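Isochorismatase family protein (PDB 2A67) is of uncharacterised function but belongs to the isochorismatase family and is probably a hydrolase, related in sequence to the nicotinamidases. Local coordinates at residues L30-Q35 with M131-T136. Numbering follows the deposited sequence.
Sequences LDKVNQ and MTPKTT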
loop_
_atom_site.group_PDB
_atom_site.type_symbol
_atom_site.label_atom_id
_atom_site.label_comp_id
_atom_site.label_asym_id
_atom_site.label_seq_id
_atom_site.Cartn_x
_atom_site.Cartn_y
_atom_site.Cartn_z
ATOM N N LEU D 30 20.533 -3.019 -10.003
ATOM C CA LEU D 30 21.608 -3.331 -9.056
ATOM C C LEU D 30 22.828 -2.388 -9.177
ATOM O O LEU D 30 23.463 -2.065 -8.181
ATOM C CB LEU D 30 22.008 -4.803 -9.185
ATOM C CG LEU D 30 20.901 -5.867 -9.014
ATOM C CD1 LEU D 30 21.463 -7.304 -9.376
ATOM C CD2 LEU D 30 20.203 -5.883 -7.639
ATOM N N ASP D 31 23.145 -1.952 -10.393
ATOM C CA ASP D 31 24.211 -0.986 -10.599
ATOM C C ASP D 31 23.850 0.349 -9.935
ATOM O O ASP D 31 24.686 0.942 -9.251
ATOM C CB ASP D 31 24.441 -0.755 -12.090
ATOM C CG ASP D 31 25.136 -1.911 -12.751
ATOM O OD1 ASP D 31 25.914 -2.612 -12.038
ATOM O OD2 ASP D 31 24.927 -2.094 -13.987
ATOM N N LYS D 32 22.602 0.783 -10.119
ATOM C CA LYS D 32 22.122 2.040 -9.520
ATOM C C LYS D 32 22.078 1.901 -7.977
ATOM O O LYS D 32 22.493 2.779 -7.243
ATOM C CB LYS D 32 20.766 2.416 -10.158
ATOM C CG LYS D 32 20.250 3.778 -9.803
ATOM C CD LYS D 32 20.556 4.839 -10.896
ATOM C CE LYS D 32 19.294 5.117 -11.807
ATOM N NZ LYS D 32 18.496 6.402 -11.492
ATOM N N VAL D 33 21.622 0.759 -7.485
ATOM C CA VAL D 33 21.622 0.490 -6.031
ATOM C C VAL D 33 23.036 0.462 -5.438
ATOM O O VAL D 33 23.279 1.062 -4.383
ATOM C CB VAL D 33 20.866 -0.829 -5.701
ATOM C CG1 VAL D 33 21.211 -1.327 -4.264
ATOM C CG2 VAL D 33 19.351 -0.599 -5.891
ATOM N N ASN D 34 23.967 -0.244 -6.086
ATOM C CA ASN D 34 25.365 -0.165 -5.651
ATOM C C ASN D 34 25.929 1.297 -5.578
ATOM O O ASN D 34 26.709 1.609 -4.676
ATOM C CB ASN D 34 26.236 -0.994 -6.554
ATOM C CG ASN D 34 26.274 -2.468 -6.146
ATOM O OD1 ASN D 34 26.732 -3.291 -6.920
ATOM N ND2 ASN D 34 25.833 -2.787 -4.933
ATOM N N GLN D 35 25.535 2.164 -6.509
ATOM C CA GLN D 35 25.943 3.599 -6.463
ATOM C C GLN D 35 25.410 4.291 -5.205
ATOM O O GLN D 35 26.134 5.064 -4.548
ATOM C CB GLN D 35 25.476 4.369 -7.699
ATOM C CG GLN D 35 26.197 4.021 -8.988
ATOM C CD GLN D 35 25.955 5.045 -10.093
ATOM O OE1 GLN D 35 26.926 5.508 -10.761
ATOM N NE2 GLN D 35 24.681 5.470 -10.268
HETATM N N MSE D 131 13.105 7.985 -2.929
HETATM C CA MSE D 131 13.469 6.937 -3.852
HETATM C C MSE D 131 14.365 7.447 -4.988
HETATM O O MSE D 131 14.100 8.487 -5.572
HETATM C CB MSE D 131 12.210 6.366 -4.477
HETATM C CG MSE D 131 12.497 5.207 -5.399
HETATM SE SE MSE D 131 10.835 4.208 -5.825
HETATM C CE MSE D 131 10.899 2.827 -4.433
ATOM N N THR D 132 15.393 6.691 -5.332
ATOM C CA THR D 132 16.176 6.978 -6.538
ATOM C C THR D 132 15.387 6.373 -7.698
ATOM O O THR D 132 14.990 5.195 -7.642
ATOM C CB THR D 132 17.614 6.383 -6.408
ATOM O OG1 THR D 132 18.317 7.111 -5.402
ATOM C CG2 THR D 132 18.410 6.435 -7.717
ATOM N N PRO D 133 15.169 7.156 -8.756
ATOM C CA PRO D 133 14.528 6.607 -9.940
ATOM C C PRO D 133 15.192 5.312 -10.431
ATOM O O PRO D 133 16.400 5.150 -10.282
ATOM C CB PRO D 133 14.737 7.747 -10.973
ATOM C CG PRO D 133 14.668 8.974 -10.120
ATOM C CD PRO D 133 15.516 8.584 -8.941
ATOM N N LYS D 134 14.409 4.419 -11.031
ATOM C CA LYS D 134 14.900 3.149 -11.590
ATOM C C LYS D 134 15.585 2.210 -10.615
ATOM O O LYS D 134 16.633 1.612 -10.915
ATOM C CB LYS D 134 15.757 3.399 -12.831
ATOM C CG LYS D 134 15.015 4.238 -13.865
ATOM C CD LYS D 134 15.903 4.583 -15.069
ATOM C CE LYS D 134 15.040 4.612 -16.330
ATOM N NZ LYS D 134 15.869 4.228 -17.547
ATOM N N THR D 135 15.019 2.085 -9.407
ATOM C CA THR D 135 15.645 1.189 -8.445
ATOM C C THR D 135 14.599 0.152 -7.953
ATOM O O THR D 135 14.739 -0.429 -6.898
ATOM C CB THR D 135 16.331 1.952 -7.258
ATOM O OG1 THR D 135 15.353 2.789 -6.634
ATOM C CG2 THR D 135 17.615 2.757 -7.727
ATOM N N THR D 136 13.521 -0.024 -8.708
ATOM C CA THR D 136 12.606 -1.167 -8.435
ATOM C C THR D 136 12.434 -1.997 -9.696
ATOM O O THR D 136 12.672 -1.523 -10.809
ATOM C CB THR D 136 11.194 -0.769 -7.883
ATOM O OG1 THR D 136 10.342 -0.382 -8.963
ATOM C CG2 THR D 136 11.265 0.356 -6.893
#
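K32 reaches out from helix 26-42 and meets residues 132-135 of strand 128-137, which is interrupted by a bulge or short loop. Its CG stands anti to the backbone N (chi1 -171°), and its CB points toward residues 132-135. Beyond CG the chain bends at every torsion. The aliphatic part passes the methyl groups of two threonines. T135 crosses it at about a right angle, with CG2 3.5 Å from K32 CG. T132 crosses at a slant, and its CG2 lies 3.8 Å from the same K32 CG. The ammonium group then donates to the carbonyl oxygen of P133, with NZ 2.7 Å from O. The donor sits well above the carbonyl plane, 46° out of it, and the C=O...N angle is 130°. K134 CB flanks K32 CE at 4.1 Å, but the end of the K134 side chain leads away. V33 adds a lighter contact, with its CG2 4.2 Å from T135 CB.

T135 OG1 lies between the backbone N and the carbonyl carbon and donates to T132 O over 2.6 Å, in the carbonyl plane. T132 OG1 bonds to E105 on the neighbouring strand 103-109, while V33 also touches F12 and L70. The contact thus ties a helix to an interrupted strand of the parallel beta sheet of this alpha/beta fold. Its chemistry is mixed: two threonine methyls lie across the lysine's aliphatic chain, and one short hydrogen bond holds the ammonium end. The acceptor is a neutral carbonyl, so this bond brings no counter-charge, and K134 NZ, 6.9 Å from K32 NZ, would if anything disfavour the positive charge slightly.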